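Local atomic coordinates of signal recognition particle receptor FtsY (Sulfolobus acidocaldarius, PDB entry 5L3W), a protein that is an archaeal receptor for the signal recognition particle, built from a helical bundle domain joined to a P-loop domain of the SRP54 type. Residues Q96-I101 against P279-G284; F150-Q155 against G172-D177; F226-L231 against A254-K259. All coordinates share one frame; numbering follows the deposited sequence.

Contact 1: Q96-I101 against P279-G284; sequences QKTDLI and PVVYMG. With GDP (guanosine-5'-diphosphate), chain B.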
loop_
_atom_site.group_PDB
_atom_site.type_symbol
_atom_site.label_atom_id
_atom_site.label_comp_id
_atom_site.label_asym_id
_atom_site.label_seq_id
_atom_site.Cartn_x
_atom_site.Cartn_y
_atom_site.Cartn_z
ATOM N N GLN A 96 -4.673 -3.043 -9.674
ATOM C CA GLN A 96 -5.032 -4.279 -9.000
ATOM C C GLN A 96 -6.075 -4.002 -7.915
ATOM O O GLN A 96 -6.252 -2.867 -7.460
ATOM C CB GLN A 96 -3.770 -4.911 -8.395
ATOM C CG GLN A 96 -3.365 -6.286 -8.924
ATOM C CD GLN A 96 -2.993 -6.331 -10.407
ATOM O OE1 GLN A 96 -3.154 -5.361 -11.153
ATOM N NE2 GLN A 96 -2.497 -7.487 -10.840
ATOM N N LYS A 97 -6.771 -5.052 -7.498
ATOM C CA LYS A 97 -7.634 -4.924 -6.330
ATOM C C LYS A 97 -6.798 -4.819 -5.047
ATOM O O LYS A 97 -5.717 -5.407 -4.921
ATOM C CB LYS A 97 -8.608 -6.102 -6.256
ATOM C CG LYS A 97 -9.573 -6.178 -7.442
ATOM C CD LYS A 97 -10.133 -4.794 -7.788
ATOM C CE LYS A 97 -10.972 -4.803 -9.071
ATOM N NZ LYS A 97 -11.364 -3.421 -9.469
ATOM N N THR A 98 -7.327 -4.068 -4.086
ATOM C CA THR A 98 -6.570 -3.545 -2.953
ATOM C C THR A 98 -7.238 -3.807 -1.604
ATOM O O THR A 98 -6.545 -3.806 -0.575
ATOM C CB THR A 98 -6.353 -2.023 -3.160
ATOM O OG1 THR A 98 -5.149 -1.806 -3.913
ATOM C CG2 THR A 98 -6.336 -1.186 -1.845
ATOM N N ASP A 99 -8.544 -4.065 -1.579
ATOM C CA ASP A 99 -9.314 -4.191 -0.347
ATOM C C ASP A 99 -9.052 -5.562 0.257
ATOM O O ASP A 99 -9.550 -6.579 -0.242
ATOM C CB ASP A 99 -10.803 -3.989 -0.628
ATOM C CG ASP A 99 -11.609 -3.705 0.632
ATOM O OD1 ASP A 99 -11.116 -3.979 1.745
ATOM O OD2 ASP A 99 -12.751 -3.208 0.507
ATOM N N LEU A 100 -8.268 -5.587 1.332
ATOM C CA LEU A 100 -7.958 -6.842 1.995
ATOM C C LEU A 100 -9.194 -7.457 2.631
ATOM O O LEU A 100 -9.322 -8.687 2.670
ATOM C CB LEU A 100 -6.880 -6.607 3.049
ATOM C CG LEU A 100 -6.411 -7.880 3.746
ATOM C CD1 LEU A 100 -5.715 -8.819 2.750
ATOM C CD2 LEU A 100 -5.501 -7.507 4.897
ATOM N N ILE A 101 -10.106 -6.618 3.131
ATOM C CA ILE A 101 -11.304 -7.123 3.794
ATOM C C ILE A 101 -12.155 -7.915 2.814
ATOM O O ILE A 101 -12.576 -9.038 3.106
ATOM C CB ILE A 101 -12.106 -5.971 4.433
ATOM C CG1 ILE A 101 -11.205 -5.087 5.304
ATOM C CG2 ILE A 101 -13.235 -6.525 5.295
ATOM C CD1 ILE A 101 -10.579 -5.828 6.470
ATOM N N PRO A 279 1.482 -4.216 -6.257
ATOM C CA PRO A 279 0.615 -3.128 -5.780
ATOM C C PRO A 279 0.909 -2.719 -4.346
ATOM O O PRO A 279 1.249 -3.542 -3.499
ATOM C CB PRO A 279 -0.806 -3.714 -5.900
ATOM C CG PRO A 279 -0.619 -5.243 -5.971
ATOM C CD PRO A 279 0.725 -5.423 -6.661
ATOM N N VAL A 280 0.755 -1.420 -4.080
ATOM C CA VAL A 280 0.740 -0.896 -2.718
ATOM C C VAL A 280 -0.703 -0.862 -2.232
ATOM O O VAL A 280 -1.528 -0.134 -2.785
ATOM C CB VAL A 280 1.369 0.499 -2.650
ATOM C CG1 VAL A 280 1.272 1.045 -1.230
ATOM C CG2 VAL A 280 2.806 0.443 -3.108
ATOM N N VAL A 281 -1.009 -1.628 -1.184
ATOM C CA VAL A 281 -2.404 -1.825 -0.790
ATOM C C VAL A 281 -2.761 -0.993 0.444
ATOM O O VAL A 281 -3.881 -0.485 0.549
ATOM C CB VAL A 281 -2.709 -3.325 -0.584
ATOM C CG1 VAL A 281 -2.663 -4.051 -1.926
ATOM C CG2 VAL A 281 -1.704 -3.975 0.354
ATOM N N TYR A 282 -1.822 -0.802 1.368
ATOM C CA TYR A 282 -2.061 0.124 2.472
ATOM C C TYR A 282 -0.808 0.949 2.706
ATOM O O TYR A 282 0.272 0.618 2.209
ATOM C CB TYR A 282 -2.488 -0.593 3.770
ATOM C CG TYR A 282 -3.833 -1.261 3.621
ATOM C CD1 TYR A 282 -5.002 -0.573 3.885
ATOM C CD2 TYR A 282 -3.929 -2.573 3.169
ATOM C CE1 TYR A 282 -6.236 -1.175 3.714
ATOM C CE2 TYR A 282 -5.159 -3.184 2.995
ATOM C CZ TYR A 282 -6.306 -2.484 3.265
ATOM O OH TYR A 282 -7.527 -3.096 3.090
ATOM N N MET A 283 -0.978 2.044 3.459
ATOM C CA MET A 283 0.106 2.962 3.779
ATOM C C MET A 283 0.064 3.289 5.264
ATOM O O MET A 283 -0.980 3.692 5.786
ATOM C CB MET A 283 0.009 4.260 2.962
ATOM C CG MET A 283 -0.125 4.055 1.467
ATOM S SD MET A 283 -0.028 5.587 0.520
ATOM C CE MET A 283 -1.512 6.464 1.033
ATOM N N GLY A 284 1.197 3.099 5.942
ATOM C CA GLY A 284 1.332 3.566 7.312
ATOM C C GLY A 284 1.582 5.064 7.307
ATOM O O GLY A 284 2.420 5.566 6.550
HETATM P PB GDP B . 10.520 -3.518 12.929
HETATM O O1B GDP B . 9.428 -4.397 13.493
HETATM O O2B GDP B . 10.738 -3.876 11.477
HETATM O O3B GDP B . 11.822 -3.727 13.659
HETATM O O3A GDP B . 10.013 -1.995 12.990
HETATM P PA GDP B . 9.038 -1.383 14.125
HETATM O O1A GDP B . 7.616 -1.889 14.037
HETATM O O2A GDP B . 9.633 -1.616 15.499
HETATM O "O5'" GDP B . 9.090 0.170 13.737
HETATM C "C5'" GDP B . 10.315 0.905 13.862
HETATM C "C4'" GDP B . 9.987 2.374 14.104
HETATM O "O4'" GDP B . 9.309 2.906 12.955
HETATM C "C3'" GDP B . 9.027 2.503 15.281
HETATM O "O3'" GDP B . 9.427 3.538 16.187
HETATM C "C2'" GDP B . 7.706 2.860 14.640
HETATM O "O2'" GDP B . 6.903 3.669 15.497
HETATM C "C1'" GDP B . 8.128 3.582 13.369
HETATM N N9 GDP B . 7.054 3.514 12.357
HETATM C C8 GDP B . 6.503 2.399 11.835
HETATM N N7 GDP B . 5.522 2.707 10.952
HETATM C C5 GDP B . 5.443 4.054 10.896
HETATM C C6 GDP B . 4.635 5.054 10.157
HETATM O O6 GDP B . 3.759 4.709 9.340
HETATM N N1 GDP B . 4.864 6.349 10.399
HETATM C C2 GDP B . 5.799 6.771 11.274
HETATM N N2 GDP B . 5.967 8.106 11.451
HETATM N N3 GDP B . 6.578 5.913 11.980
HETATM C C4 GDP B . 6.448 4.576 11.830
#
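Pro-279, just ahead of the strand, lays its ring against Gln-96, where CG of the proline lies 4.0 Å from CB of the glutamine in a loose apolar touch near the surface. Val-280 points away, and its carbonyl merely lies near the hydroxyl of Thr-98. At Val-281 the chains draw closest, with 5.0 Å between its CA and that of Thr-98. The two side chains pass one another, running contrary ways, so that Thr-98 CG2 comes 3.5 Å from Val-281 O while Val-281 CG1 packs beside Thr-98 OG1. That hydroxyl is buried here without a polar partner. Tyr-282 then carries the one hydrogen bond across the contact: Leu-100 N donates to its OH over 3.1 Å at 158°. With CG beside the backbone N and anti to the carbonyl carbon (chi1 -66°), the ring runs out to the start of helix 100-105, and Leu-100 CB meets its edge, 3.8 Å from Tyr-282 CE2. A phenol thus takes up an amide of the first helical turn, while Asp-99, the N-cap, receives Ile-101 N on OD1 in a weak bond. Farther on, Gly-284 brings its C to 3.0 Å from GDP O6. Strand 280-284 runs between strands 254-258 and 292-294, and Met-134 of helix 124-137 touches both Tyr-282 and Ile-101, tying helix 100-105 to the sheet of the P-loop domain.

Contact 2: F150-Q155 against G172-D177; sequences FRAAAQ and GKYGAD. With GDP (guanosine-5'-diphosphate), chain B.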
loop_
_atom_site.group_PDB
_atom_site.type_symbol
_atom_site.label_atom_id
_atom_site.label_comp_id
_atom_site.label_asym_id
_atom_site.label_seq_id
_atom_site.Cartn_x
_atom_site.Cartn_y
_atom_site.Cartn_z
ATOM N N PHE A 150 14.255 -15.829 16.413
ATOM C CA PHE A 150 15.597 -15.549 16.909
ATOM C C PHE A 150 15.814 -14.078 17.257
ATOM O O PHE A 150 16.734 -13.771 18.018
ATOM C CB PHE A 150 16.649 -16.000 15.879
ATOM C CG PHE A 150 16.984 -17.475 15.947
ATOM C CD1 PHE A 150 16.141 -18.427 15.382
ATOM C CD2 PHE A 150 18.151 -17.906 16.563
ATOM C CE1 PHE A 150 16.454 -19.783 15.441
ATOM C CE2 PHE A 150 18.467 -19.259 16.630
ATOM C CZ PHE A 150 17.619 -20.200 16.069
ATOM N N ARG A 151 15.000 -13.167 16.723
ATOM C CA ARG A 151 15.059 -11.755 17.109
ATOM C C ARG A 151 14.159 -11.586 18.325
ATOM O O ARG A 151 12.970 -11.280 18.212
ATOM C CB ARG A 151 14.636 -10.842 15.961
ATOM C CG ARG A 151 15.006 -9.382 16.177
ATOM C CD ARG A 151 14.587 -8.486 15.009
ATOM N NE ARG A 151 13.159 -8.161 15.027
ATOM C CZ ARG A 151 12.649 -6.976 14.688
ATOM N NH1 ARG A 151 13.447 -5.984 14.308
ATOM N NH2 ARG A 151 11.339 -6.775 14.731
ATOM N N ALA A 152 14.734 -11.797 19.508
ATOM C CA ALA A 152 13.940 -11.737 20.727
ATOM C C ALA A 152 13.325 -10.359 20.937
ATOM O O ALA A 152 12.330 -10.237 21.662
ATOM C CB ALA A 152 14.795 -12.138 21.928
ATOM N N ALA A 153 13.882 -9.326 20.307
ATOM C CA ALA A 153 13.277 -8.001 20.375
ATOM C C ALA A 153 11.880 -8.003 19.761
ATOM O O ALA A 153 10.925 -7.507 20.372
ATOM C CB ALA A 153 14.177 -6.982 19.677
ATOM N N ALA A 154 11.743 -8.558 18.545
ATOM C CA ALA A 154 10.437 -8.640 17.890
ATOM C C ALA A 154 9.414 -9.371 18.749
ATOM O O ALA A 154 8.222 -9.041 18.716
ATOM C CB ALA A 154 10.558 -9.342 16.535
ATOM N N GLN A 155 9.857 -10.372 19.511
ATOM C CA GLN A 155 8.948 -11.089 20.397
ATOM C C GLN A 155 8.354 -10.158 21.447
ATOM O O GLN A 155 7.151 -10.210 21.729
ATOM C CB GLN A 155 9.689 -12.253 21.055
ATOM C CG GLN A 155 10.343 -13.174 20.044
ATOM C CD GLN A 155 9.337 -13.724 19.062
ATOM O OE1 GLN A 155 8.343 -14.329 19.466
ATOM N NE2 GLN A 155 9.575 -13.510 17.770
ATOM N N GLY A 172 6.885 -19.536 20.213
ATOM C CA GLY A 172 7.637 -20.661 20.705
ATOM C C GLY A 172 8.787 -20.198 21.579
ATOM O O GLY A 172 8.981 -19.012 21.823
ATOM N N LYS A 173 9.548 -21.181 22.060
ATOM C CA LYS A 173 10.798 -20.899 22.748
ATOM C C LYS A 173 11.681 -20.038 21.854
ATOM O O LYS A 173 11.516 -20.028 20.628
ATOM C CB LYS A 173 11.515 -22.193 23.128
ATOM C CG LYS A 173 10.767 -23.037 24.148
ATOM C CD LYS A 173 11.566 -24.268 24.553
ATOM C CE LYS A 173 10.811 -25.101 25.581
ATOM N NZ LYS A 173 11.553 -26.336 25.971
ATOM N N TYR A 174 12.594 -19.286 22.453
ATOM C CA TYR A 174 13.592 -18.586 21.667
ATOM C C TYR A 174 14.322 -19.565 20.755
ATOM O O TYR A 174 14.691 -20.668 21.173
ATOM C CB TYR A 174 14.586 -17.883 22.594
ATOM C CG TYR A 174 15.626 -17.124 21.824
ATOM C CD1 TYR A 174 15.311 -15.919 21.222
ATOM C CD2 TYR A 174 16.912 -17.623 21.673
ATOM C CE1 TYR A 174 16.245 -15.219 20.510
ATOM C CE2 TYR A 174 17.858 -16.936 20.959
ATOM C CZ TYR A 174 17.521 -15.730 20.375
ATOM O OH TYR A 174 18.463 -15.022 19.655
ATOM N N GLY A 175 14.508 -19.164 19.499
ATOM C CA GLY A 175 15.149 -20.035 18.528
ATOM C C GLY A 175 14.322 -21.218 18.064
ATOM O O GLY A 175 14.877 -22.164 17.495
ATOM N N ALA A 176 13.012 -21.202 18.291
ATOM C CA ALA A 176 12.197 -22.335 17.889
ATOM C C ALA A 176 12.023 -22.359 16.375
ATOM O O ALA A 176 12.236 -21.367 15.680
ATOM C CB ALA A 176 10.832 -22.297 18.577
ATOM N N ASP A 177 11.666 -23.526 15.870
ATOM C CA ASP A 177 11.373 -23.731 14.460
ATOM C C ASP A 177 10.289 -22.744 14.062
ATOM O O ASP A 177 9.154 -22.853 14.542
ATOM C CB ASP A 177 10.934 -25.184 14.228
ATOM C CG ASP A 177 10.605 -25.486 12.774
ATOM O OD1 ASP A 177 10.375 -24.550 11.978
ATOM O OD2 ASP A 177 10.556 -26.678 12.425
HETATM P PB GDP B . 10.520 -3.518 12.929
HETATM O O1B GDP B . 9.428 -4.397 13.493
HETATM O O2B GDP B . 10.738 -3.876 11.477
HETATM O O3B GDP B . 11.822 -3.727 13.659
HETATM O O3A GDP B . 10.013 -1.995 12.990
HETATM P PA GDP B . 9.038 -1.383 14.125
HETATM O O1A GDP B . 7.616 -1.889 14.037
HETATM O O2A GDP B . 9.633 -1.616 15.499
HETATM O "O5'" GDP B . 9.090 0.170 13.737
HETATM C "C5'" GDP B . 10.315 0.905 13.862
HETATM C "C4'" GDP B . 9.987 2.374 14.104
HETATM O "O4'" GDP B . 9.309 2.906 12.955
HETATM C "C3'" GDP B . 9.027 2.503 15.281
HETATM O "O3'" GDP B . 9.427 3.538 16.187
HETATM C "C2'" GDP B . 7.706 2.860 14.640
HETATM O "O2'" GDP B . 6.903 3.669 15.497
HETATM C "C1'" GDP B . 8.128 3.582 13.369
HETATM N N9 GDP B . 7.054 3.514 12.357
HETATM C C8 GDP B . 6.503 2.399 11.835
HETATM N N7 GDP B . 5.522 2.707 10.952
HETATM C C5 GDP B . 5.443 4.054 10.896
HETATM C C6 GDP B . 4.635 5.054 10.157
HETATM O O6 GDP B . 3.759 4.709 9.340
HETATM N N1 GDP B . 4.864 6.349 10.399
HETATM C C2 GDP B . 5.799 6.771 11.274
HETATM N N2 GDP B . 5.967 8.106 11.451
HETATM N N3 GDP B . 6.578 5.913 11.980
HETATM C C4 GDP B . 6.448 4.576 11.830
#
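Phe-150 and Tyr-174 meet where two loops of the P-loop NTPase fold come together, one leading into helix 152-164 and the other, a type II beta turn from Lys-173 to Ala-176, leading toward helix 178-191. The tight part is small. Gly-175 CA sits over one face of the Phe-150 ring, 3.5 Å from its centroid and 19° off the normal, a CH-pi contact set toward the rim of the ring. Beside it, Tyr-174 OH donates to Phe-150 O over 2.7 Å, lying in the carbonyl plane on a lone pair. With CG of Tyr-174 anti to its own N (chi1 -179°), the phenol extends to that carbonyl. The two rings meet obliquely, planes 57° apart.

All of this lies at the surface, and the slacker side is the methyl of Ala-152, which makes a plain apolar touch 3.7 Å from Tyr-174 CE1. Backbone and hydroxyl bonds from Thr-149 to Gly-175 and Ala-176 add to the join. Arg-151 turns its back on the turn and reaches for the nucleotide instead: its chain bends at chi3, and the guanidinium holds two oxygens of the beta phosphate, NH1 donating to GDP O3B over 2.9 Å and NH2 reaching both GDP O3B and, in the plane of the guanidinium, GDP O1B at 3.3 Å.

Contact 3: F226-L231 against A254-K259; sequences FRILIL and AVILTK. With GDP (guanosine-5'-diphosphate), chain B.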
loop_
_atom_site.group_PDB
_atom_site.type_symbol
_atom_site.label_atom_id
_atom_site.label_comp_id
_atom_site.label_asym_id
_atom_site.label_seq_id
_atom_site.Cartn_x
_atom_site.Cartn_y
_atom_site.Cartn_z
ATOM N N PHE A 226 -1.883 -14.913 1.274
ATOM C CA PHE A 226 -1.542 -13.570 0.821
ATOM C C PHE A 226 -0.206 -13.214 1.434
ATOM O O PHE A 226 -0.012 -13.415 2.638
ATOM C CB PHE A 226 -2.614 -12.566 1.239
ATOM C CG PHE A 226 -2.580 -11.283 0.476
ATOM C CD1 PHE A 226 -2.505 -11.286 -0.904
ATOM C CD2 PHE A 226 -2.676 -10.069 1.142
ATOM C CE1 PHE A 226 -2.495 -10.099 -1.612
ATOM C CE2 PHE A 226 -2.673 -8.866 0.437
ATOM C CZ PHE A 226 -2.582 -8.885 -0.938
ATOM N N ARG A 227 0.721 -12.727 0.612
ATOM C CA ARG A 227 2.061 -12.383 1.067
ATOM C C ARG A 227 2.286 -10.884 0.897
ATOM O O ARG A 227 2.167 -10.356 -0.214
ATOM C CB ARG A 227 3.113 -13.165 0.293
ATOM C CG ARG A 227 2.871 -14.652 0.176
ATOM C CD ARG A 227 3.738 -15.184 -0.958
ATOM N NE ARG A 227 3.653 -16.622 -1.128
ATOM C CZ ARG A 227 4.531 -17.335 -1.830
ATOM N NH1 ARG A 227 5.569 -16.738 -2.407
ATOM N NH2 ARG A 227 4.373 -18.644 -1.951
ATOM N N ILE A 228 2.658 -10.213 1.981
ATOM C CA ILE A 228 2.823 -8.768 1.999
ATOM C C ILE A 228 4.260 -8.426 2.368
ATOM O O ILE A 228 4.767 -8.872 3.401
ATOM C CB ILE A 228 1.846 -8.099 2.983
ATOM C CG1 ILE A 228 0.406 -8.333 2.526
ATOM C CG2 ILE A 228 2.155 -6.617 3.074
ATOM C CD1 ILE A 228 -0.625 -7.870 3.514
ATOM N N LEU A 229 4.902 -7.615 1.531
ATOM C CA LEU A 229 6.196 -7.037 1.848
ATOM C C LEU A 229 6.007 -5.664 2.479
ATOM O O LEU A 229 5.182 -4.866 2.024
ATOM C CB LEU A 229 7.040 -6.928 0.579
ATOM C CG LEU A 229 8.418 -6.295 0.701
ATOM C CD1 LEU A 229 9.317 -7.079 1.691
ATOM C CD2 LEU A 229 9.049 -6.215 -0.678
ATOM N N ILE A 230 6.765 -5.401 3.536
ATOM C CA ILE A 230 6.741 -4.124 4.233
ATOM C C ILE A 230 7.984 -3.350 3.827
ATOM O O ILE A 230 9.102 -3.866 3.936
ATOM C CB ILE A 230 6.714 -4.318 5.761
ATOM C CG1 ILE A 230 5.628 -5.313 6.178
ATOM C CG2 ILE A 230 6.503 -2.981 6.459
ATOM C CD1 ILE A 230 4.244 -4.764 6.014
ATOM N N LEU A 231 7.800 -2.115 3.379
ATOM C CA LEU A 231 8.901 -1.288 2.908
ATOM C C LEU A 231 8.790 0.100 3.516
ATOM O O LEU A 231 7.692 0.646 3.618
ATOM C CB LEU A 231 8.903 -1.159 1.380
ATOM C CG LEU A 231 9.143 -2.403 0.536
ATOM C CD1 LEU A 231 9.093 -1.969 -0.913
ATOM C CD2 LEU A 231 10.505 -3.020 0.873
ATOM N N ALA A 254 1.887 -8.164 -2.540
ATOM C CA ALA A 254 1.518 -6.770 -2.349
ATOM C C ALA A 254 2.484 -6.137 -1.368
ATOM O O ALA A 254 3.223 -6.827 -0.661
ATOM C CB ALA A 254 0.076 -6.629 -1.855
ATOM N N VAL A 255 2.466 -4.806 -1.334
ATOM C CA VAL A 255 3.376 -4.005 -0.527
ATOM C C VAL A 255 2.555 -3.141 0.419
ATOM O O VAL A 255 1.478 -2.671 0.055
ATOM C CB VAL A 255 4.267 -3.138 -1.444
ATOM C CG1 VAL A 255 5.004 -2.026 -0.675
ATOM C CG2 VAL A 255 5.245 -4.029 -2.230
ATOM N N ILE A 256 3.051 -2.934 1.635
ATOM C CA ILE A 256 2.569 -1.856 2.491
ATOM C C ILE A 256 3.733 -0.906 2.739
ATOM O O ILE A 256 4.779 -1.318 3.255
ATOM C CB ILE A 256 1.986 -2.372 3.813
ATOM C CG1 ILE A 256 0.686 -3.150 3.541
ATOM C CG2 ILE A 256 1.722 -1.188 4.785
ATOM C CD1 ILE A 256 0.018 -3.688 4.785
ATOM N N LEU A 257 3.542 0.364 2.381
ATOM C CA LEU A 257 4.539 1.402 2.567
ATOM C C LEU A 257 4.326 2.058 3.923
ATOM O O LEU A 257 3.246 2.597 4.197
ATOM C CB LEU A 257 4.436 2.453 1.458
ATOM C CG LEU A 257 4.726 2.023 0.023
ATOM C CD1 LEU A 257 4.558 3.229 -0.895
ATOM C CD2 LEU A 257 6.145 1.464 -0.053
ATOM N N THR A 258 5.355 2.044 4.754
ATOM C CA THR A 258 5.288 2.673 6.061
ATOM C C THR A 258 5.947 4.035 5.978
ATOM O O THR A 258 6.672 4.332 5.026
ATOM C CB THR A 258 5.985 1.821 7.119
ATOM O OG1 THR A 258 7.395 1.830 6.863
ATOM C CG2 THR A 258 5.484 0.388 7.035
ATOM N N LYS A 259 5.669 4.864 6.989
ATOM C CA LYS A 259 6.268 6.178 7.167
ATOM C C LYS A 259 5.918 7.144 6.040
ATOM O O LYS A 259 6.646 8.119 5.807
ATOM C CB LYS A 259 7.792 6.064 7.324
ATOM C CG LYS A 259 8.206 5.298 8.567
ATOM C CD LYS A 259 9.669 4.926 8.553
ATOM C CE LYS A 259 9.966 3.959 9.690
ATOM N NZ LYS A 259 11.077 3.032 9.351
HETATM P PB GDP B . 10.520 -3.518 12.929
HETATM O O1B GDP B . 9.428 -4.397 13.493
HETATM O O2B GDP B . 10.738 -3.876 11.477
HETATM O O3B GDP B . 11.822 -3.727 13.659
HETATM O O3A GDP B . 10.013 -1.995 12.990
HETATM P PA GDP B . 9.038 -1.383 14.125
HETATM O O1A GDP B . 7.616 -1.889 14.037
HETATM O O2A GDP B . 9.633 -1.616 15.499
HETATM O "O5'" GDP B . 9.090 0.170 13.737
HETATM C "C5'" GDP B . 10.315 0.905 13.862
HETATM C "C4'" GDP B . 9.987 2.374 14.104
HETATM O "O4'" GDP B . 9.309 2.906 12.955
HETATM C "C3'" GDP B . 9.027 2.503 15.281
HETATM O "O3'" GDP B . 9.427 3.538 16.187
HETATM C "C2'" GDP B . 7.706 2.860 14.640
HETATM O "O2'" GDP B . 6.903 3.669 15.497
HETATM C "C1'" GDP B . 8.128 3.582 13.369
HETATM N N9 GDP B . 7.054 3.514 12.357
HETATM C C8 GDP B . 6.503 2.399 11.835
HETATM N N7 GDP B . 5.522 2.707 10.952
HETATM C C5 GDP B . 5.443 4.054 10.896
HETATM C C6 GDP B . 4.635 5.054 10.157
HETATM O O6 GDP B . 3.759 4.709 9.340
HETATM N N1 GDP B . 4.864 6.349 10.399
HETATM C C2 GDP B . 5.799 6.771 11.274
HETATM N N2 GDP B . 5.967 8.106 11.451
HETATM N N3 GDP B . 6.578 5.913 11.980
HETATM C C4 GDP B . 6.448 4.576 11.830
#
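Ile-228, Ile-230 and Ile-256 form the apolar centre on one face of two parallel strands. Ile-228 CG2 lies 3.8 Å from Ile-256 CG1, whereas Ile-230 runs side by side with Ile-256 and sets CD1 against its CB. At the start of this face the tip of the Phe-226 ring, CZ, reaches the methyl of Ala-254 at 3.6 Å. Leu-229, Leu-231, Val-255 and Leu-257 occupy the other face, where Leu-231 CD1 approaches Val-255 CG1 obliquely; helix 236-249, the crossover of this beta-alpha-beta unit, covers Leu-229 and Leu-231. Five backbone bonds join the strands, from Ala-254 N to Arg-227 O, the longest and most bent, to Thr-258 N to Leu-231 O, 3.0 Å and 170°, at the other end. There the Thr-258 and Ile-230 side chains cross at about a right angle, their CG2 atoms 3.6 Å apart, while Thr-258 OG1 bonds to Val-122 O. At the polar edge Lys-259 N donates to GDP O6 over 3.0 Å, and the extended side chain passes along the base, CG 3.8 Å from GDP C5, to a salt bridge between NZ and Asp-232. An apolar strand pair thus delivers a backbone N-H to the guanine oxygen, as expected of a guanine-recognition loop in this family.

All three contacts touch GDP, contacts 1 and 3 both at the guanine O6, contact 2 at the beta phosphate. Contacts 1 and 3 are neighbours, their centres 9 Å apart, because strands 280-284 and 254-258 lie side by side in the central sheet; Pro-279 O lies 2.8 Å from Val-255 N, a probable hydrogen bond, and Leu-100 packs on Phe-226. Contact 2 stands apart near the surface, its centre about 29 Å from that of contact 1 and 22 Å from that of contact 3; the nearest atoms are about 16 Å and 10 Å away. The nucleotide reaches both regions, meeting a buried sheet at its base and a peripheral loop at its phosphates.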